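Local structure of D-threo-3-hydroxyaspartate dehydratase (Delftia, 3WQC) at residues A69-E81 against D90-Q104. The protein catalyses the pyridoxal 5'-phosphate-dependent deamination of D-threo-3-hydroxyaspartate to oxaloacetate and ammonia, and also dehydrates D-serine. Numbering follows the deposited sequence. Where two conformers were deposited one is given.
Sequences ASGITVSTLKEAE and DILYAVSMAPHRLPQ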
loop_
_atom_site.group_PDB
_atom_site.type_symbol
_atom_site.label_atom_id
_atom_site.label_comp_id
_atom_site.label_asym_id
_atom_site.label_seq_id
_atom_site.Cartn_x
_atom_site.Cartn_y
_atom_site.Cartn_z
ATOM N N ALA B 69 -9.507 -24.308 -12.773
ATOM C CA ALA B 69 -8.631 -24.380 -11.541
ATOM C C ALA B 69 -9.201 -25.325 -10.476
ATOM O O ALA B 69 -10.394 -25.574 -10.408
ATOM C CB ALA B 69 -8.522 -22.951 -10.917
ATOM N N SER B 70 -8.328 -25.845 -9.593
ATOM C CA SER B 70 -8.691 -26.817 -8.567
ATOM C C SER B 70 -8.305 -26.208 -7.239
ATOM O O SER B 70 -7.099 -26.283 -6.829
ATOM C CB SER B 70 -7.781 -28.090 -8.739
ATOM O OG SER B 70 -8.077 -28.698 -9.938
ATOM N N GLY B 71 -9.302 -25.654 -6.534
ATOM C CA GLY B 71 -9.004 -25.068 -5.237
ATOM C C GLY B 71 -8.291 -23.716 -5.398
ATOM O O GLY B 71 -8.012 -23.248 -6.518
ATOM N N ILE B 72 -7.926 -23.138 -4.243
ATOM C CA ILE B 72 -7.178 -21.910 -4.257
ATOM C C ILE B 72 -6.089 -21.974 -3.163
ATOM O O ILE B 72 -6.162 -22.793 -2.224
ATOM C CB ILE B 72 -8.083 -20.663 -3.957
ATOM C CG1 ILE B 72 -8.712 -20.712 -2.534
ATOM C CG2 ILE B 72 -9.144 -20.483 -5.067
ATOM C CD1 ILE B 72 -9.582 -19.497 -2.178
ATOM N N THR B 73 -5.183 -21.009 -3.271
ATOM C CA THR B 73 -4.195 -20.742 -2.217
ATOM C C THR B 73 -4.503 -19.358 -1.684
ATOM O O THR B 73 -4.840 -18.425 -2.474
ATOM C CB THR B 73 -2.750 -20.691 -2.786
ATOM O OG1 THR B 73 -2.547 -21.839 -3.651
ATOM C CG2 THR B 73 -1.726 -20.782 -1.663
ATOM N N VAL B 74 -4.416 -19.189 -0.357
ATOM C CA VAL B 74 -4.693 -17.887 0.257
ATOM C C VAL B 74 -3.462 -17.513 1.107
ATOM O O VAL B 74 -2.688 -18.369 1.586
ATOM C CB VAL B 74 -5.951 -17.865 1.167
ATOM C CG1 VAL B 74 -7.165 -18.147 0.253
ATOM C CG2 VAL B 74 -5.879 -18.867 2.315
ATOM N N SER B 75 -3.310 -16.190 1.342
ATOM C CA SER B 75 -2.186 -15.646 2.135
ATOM C C SER B 75 -2.609 -15.260 3.553
ATOM O O SER B 75 -1.724 -14.860 4.327
ATOM C CB SER B 75 -1.520 -14.470 1.444
ATOM O OG SER B 75 -2.360 -13.300 1.460
ATOM N N THR B 76 -3.897 -15.323 3.884
ATOM C CA THR B 76 -4.423 -14.931 5.189
ATOM C C THR B 76 -5.665 -15.772 5.492
ATOM O O THR B 76 -6.330 -16.207 4.530
ATOM C CB THR B 76 -4.839 -13.446 5.247
ATOM O OG1 THR B 76 -5.899 -13.191 4.288
ATOM C CG2 THR B 76 -3.677 -12.492 4.970
ATOM N N LEU B 77 -5.989 -15.957 6.774
ATOM C CA LEU B 77 -7.259 -16.637 7.086
ATOM C C LEU B 77 -8.466 -15.738 6.720
ATOM O O LEU B 77 -9.538 -16.295 6.505
ATOM C CB LEU B 77 -7.329 -17.176 8.526
ATOM C CG LEU B 77 -6.337 -18.315 8.751
ATOM C CD1 LEU B 77 -6.492 -18.770 10.193
ATOM C CD2 LEU B 77 -6.593 -19.474 7.755
ATOM N N LYS B 78 -8.276 -14.410 6.613
ATOM C CA LYS B 78 -9.414 -13.584 6.181
ATOM C C LYS B 78 -9.783 -13.959 4.762
ATOM O O LYS B 78 -10.976 -14.033 4.432
ATOM C CB LYS B 78 -9.107 -12.088 6.290
ATOM C CG LYS B 78 -10.351 -11.188 6.078
ATOM C CD LYS B 78 -10.002 -9.693 5.999
ATOM C CE LYS B 78 -11.096 -8.753 6.436
ATOM N NZ LYS B 78 -10.499 -7.417 6.868
ATOM N N GLU B 79 -8.796 -14.189 3.901
ATOM C CA GLU B 79 -9.088 -14.658 2.549
ATOM C C GLU B 79 -9.798 -16.023 2.644
ATOM O O GLU B 79 -10.777 -16.251 1.905
ATOM C CB GLU B 79 -7.827 -14.840 1.763
ATOM C CG GLU B 79 -7.226 -13.556 1.232
ATOM C CD GLU B 79 -5.757 -13.806 0.964
ATOM O OE1 GLU B 79 -4.896 -13.282 1.717
ATOM O OE2 GLU B 79 -5.420 -14.557 0.032
ATOM N N ALA B 80 -9.324 -16.950 3.489
ATOM C CA ALA B 80 -10.043 -18.260 3.567
ATOM C C ALA B 80 -11.530 -18.038 3.981
ATOM O O ALA B 80 -12.419 -18.663 3.373
ATOM C CB ALA B 80 -9.334 -19.144 4.598
ATOM N N GLU B 81 -11.775 -17.118 4.980
ATOM C CA GLU B 81 -13.142 -16.907 5.422
ATOM C C GLU B 81 -13.988 -16.380 4.244
ATOM O O GLU B 81 -15.143 -16.838 4.006
ATOM C CB GLU B 81 -13.023 -15.980 6.693
ATOM C CG GLU B 81 -14.278 -15.386 7.225
ATOM C CD GLU B 81 -13.949 -14.339 8.322
ATOM O OE1 GLU B 81 -14.022 -13.051 8.045
ATOM O OE2 GLU B 81 -13.614 -14.783 9.455
ATOM N N ASP B 90 -11.958 -25.868 -1.127
ATOM C CA ASP B 90 -10.589 -26.455 -1.154
ATOM C C ASP B 90 -9.576 -25.325 -1.083
ATOM O O ASP B 90 -9.242 -24.646 -2.086
ATOM C CB ASP B 90 -10.489 -27.218 -2.463
ATOM C CG ASP B 90 -9.135 -27.862 -2.708
ATOM O OD1 ASP B 90 -8.162 -27.674 -1.858
ATOM O OD2 ASP B 90 -8.911 -28.492 -3.823
ATOM N N ILE B 91 -9.106 -25.055 0.153
ATOM C CA ILE B 91 -8.311 -23.813 0.379
ATOM C C ILE B 91 -7.024 -24.184 1.112
ATOM O O ILE B 91 -7.047 -24.858 2.179
ATOM C CB ILE B 91 -9.114 -22.816 1.264
ATOM C CG1 ILE B 91 -10.412 -22.404 0.558
ATOM C CG2 ILE B 91 -8.242 -21.546 1.568
ATOM C CD1 ILE B 91 -11.228 -21.331 1.296
ATOM N N LEU B 92 -5.911 -23.737 0.558
ATOM C CA LEU B 92 -4.576 -23.914 1.199
ATOM C C LEU B 92 -4.113 -22.589 1.745
ATOM O O LEU B 92 -3.974 -21.622 0.952
ATOM C CB LEU B 92 -3.591 -24.369 0.091
ATOM C CG LEU B 92 -2.093 -24.414 0.477
ATOM C CD1 LEU B 92 -1.849 -25.487 1.573
ATOM C CD2 LEU B 92 -1.239 -24.661 -0.801
ATOM N N TYR B 93 -3.859 -22.520 3.047
ATOM C CA TYR B 93 -3.356 -21.301 3.666
ATOM C C TYR B 93 -1.840 -21.398 3.702
ATOM O O TYR B 93 -1.241 -22.112 4.534
ATOM C CB TYR B 93 -3.956 -21.152 5.065
ATOM C CG TYR B 93 -3.329 -20.022 5.848
ATOM C CD1 TYR B 93 -2.942 -18.783 5.286
ATOM C CD2 TYR B 93 -3.108 -20.235 7.229
ATOM C CE1 TYR B 93 -2.347 -17.765 6.099
ATOM C CE2 TYR B 93 -2.567 -19.227 8.041
ATOM C CZ TYR B 93 -2.187 -18.011 7.472
ATOM O OH TYR B 93 -1.601 -17.029 8.240
ATOM N N ALA B 94 -1.174 -20.761 2.705
ATOM C CA ALA B 94 0.262 -21.038 2.425
ATOM C C ALA B 94 1.155 -20.010 3.132
ATOM O O ALA B 94 2.049 -19.400 2.497
ATOM C CB ALA B 94 0.526 -21.099 0.904
ATOM N N VAL B 95 0.962 -19.868 4.441
ATOM C CA VAL B 95 1.893 -19.066 5.270
ATOM C C VAL B 95 2.093 -19.934 6.539
ATOM O O VAL B 95 1.112 -20.402 7.092
ATOM C CB VAL B 95 1.290 -17.682 5.691
ATOM C CG1 VAL B 95 2.221 -16.929 6.630
ATOM C CG2 VAL B 95 1.048 -16.849 4.408
ATOM N N SER B 96 3.354 -20.086 6.978
ATOM C CA SER B 96 3.694 -20.916 8.159
ATOM C C SER B 96 2.679 -20.631 9.266
ATOM O O SER B 96 2.485 -19.477 9.692
ATOM C CB SER B 96 5.077 -20.467 8.673
ATOM O OG SER B 96 6.085 -20.570 7.720
ATOM N N MET B 97 2.035 -21.680 9.803
ATOM C CA MET B 97 0.891 -21.502 10.701
ATOM C C MET B 97 1.327 -20.933 12.052
ATOM O O MET B 97 2.256 -21.512 12.710
ATOM C CB MET B 97 0.195 -22.849 10.894
ATOM C CG MET B 97 -1.038 -22.731 11.770
ATOM S SD MET B 97 -2.268 -21.605 11.015
ATOM C CE MET B 97 -3.566 -21.783 12.260
ATOM N N ALA B 98 0.647 -19.864 12.549
ATOM C CA ALA B 98 0.864 -19.366 13.875
ATOM C C ALA B 98 -0.066 -20.114 14.824
ATOM O O ALA B 98 -1.285 -20.199 14.566
ATOM C CB ALA B 98 0.487 -17.897 13.912
ATOM N N PRO B 99 0.465 -20.673 15.928
ATOM C CA PRO B 99 -0.427 -21.366 16.862
ATOM C C PRO B 99 -1.637 -20.579 17.309
ATOM O O PRO B 99 -2.740 -21.165 17.476
ATOM C CB PRO B 99 0.554 -21.681 18.034
ATOM C CG PRO B 99 1.895 -21.884 17.327
ATOM C CD PRO B 99 1.919 -20.769 16.255
ATOM N N HIS B 100 -1.508 -19.248 17.486
ATOM C CA HIS B 100 -2.681 -18.503 18.006
ATOM C C HIS B 100 -3.835 -18.426 17.021
ATOM O O HIS B 100 -4.968 -18.100 17.448
ATOM C CB HIS B 100 -2.283 -17.099 18.463
ATOM C CG HIS B 100 -2.066 -16.112 17.373
ATOM N ND1 HIS B 100 -0.852 -15.906 16.743
ATOM C CD2 HIS B 100 -2.992 -15.273 16.769
ATOM C CE1 HIS B 100 -1.032 -14.949 15.764
ATOM N NE2 HIS B 100 -2.364 -14.561 15.801
ATOM N N ARG B 101 -3.580 -18.732 15.725
ATOM C CA ARG B 101 -4.630 -18.762 14.732
ATOM C C ARG B 101 -5.337 -20.115 14.654
ATOM O O ARG B 101 -6.252 -20.289 13.833
ATOM C CB ARG B 101 -4.089 -18.372 13.354
ATOM C CG ARG B 101 -3.957 -16.823 13.265
ATOM C CD ARG B 101 -3.631 -16.333 11.857
ATOM N NE ARG B 101 -2.191 -16.329 11.555
ATOM C CZ ARG B 101 -1.376 -15.300 11.844
ATOM N NH1 ARG B 101 -1.843 -14.189 12.483
ATOM N NH2 ARG B 101 -0.100 -15.362 11.436
ATOM N N LEU B 102 -4.910 -21.099 15.492
ATOM C CA LEU B 102 -5.539 -22.432 15.366
ATOM C C LEU B 102 -7.079 -22.457 15.630
ATOM O O LEU B 102 -7.793 -23.147 14.937
ATOM C CB LEU B 102 -4.799 -23.448 16.259
ATOM C CG LEU B 102 -3.497 -23.916 15.565
ATOM C CD1 LEU B 102 -2.580 -24.576 16.597
ATOM C CD2 LEU B 102 -3.824 -24.938 14.434
ATOM N N PRO B 103 -7.577 -21.654 16.600
ATOM C CA PRO B 103 -9.064 -21.659 16.781
ATOM C C PRO B 103 -9.753 -21.200 15.525
ATOM O O PRO B 103 -10.773 -21.787 15.153
ATOM C CB PRO B 103 -9.271 -20.687 17.974
ATOM C CG PRO B 103 -7.943 -20.884 18.853
ATOM C CD PRO B 103 -6.870 -20.958 17.711
ATOM N N GLN B 104 -9.243 -20.180 14.825
ATOM C CA GLN B 104 -9.932 -19.755 13.582
ATOM C C GLN B 104 -9.861 -20.824 12.513
ATOM O O GLN B 104 -10.832 -21.088 11.820
ATOM C CB GLN B 104 -9.275 -18.472 13.056
ATOM C CG GLN B 104 -10.215 -17.990 11.970
ATOM C CD GLN B 104 -9.782 -16.738 11.262
ATOM O OE1 GLN B 104 -10.504 -16.233 10.282
ATOM N NE2 GLN B 104 -8.636 -16.176 11.723
HETATM O O HOH W 1 -0.981 -14.810 6.975
HETATM O O HOH W 2 -4.059 -15.351 8.689
#
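G71 CA lies 3.7 Å from D90 OD2; the second oxygen, OD1, forms salt bridges with K116 and R49. Strands 72-74 and 90-93 then pair in parallel. I72 N donates to D90 O at 2.9 Å, and I72 O accepts from L92 N. The side chains of I72 and I91 run side by side, on the face that also holds V74 and Y93. On the face with T73 and L92, T73 CG2 is in tight contact with A94 CB at 3.4 Å, just past the paired residues; A94 also touches the cofactor. V74 N donates to L92 O, and A94 N closes the ladder on V74 O. V74 CG2 meets I91 CG2 at 3.6 Å. With its CG anti to the backbone N (chi1 172°), Y93 reaches along the start of the helix. S75 O lies at the edge of its ring, and L77 CD2 sits over one face, 4.0 Å from the centroid, a CH-pi contact. One water joins Y93 OH to S75 O, and a second joins it to L77 N. A phenylalanine at Y93 would probably leave both waters without the hydroxyl they share. L77 CB lies 3.6 Å from Q104 NE2, the two side chains running alongside in opposite directions. A80 CB closes on I91 CG2. The contact joins a beta-alpha-beta unit of the TIM-barrel domain, right-handed as is usual in such barrels. It is apolar beneath the helix, where bridging waters satisfy polar backbone atoms at the helix start.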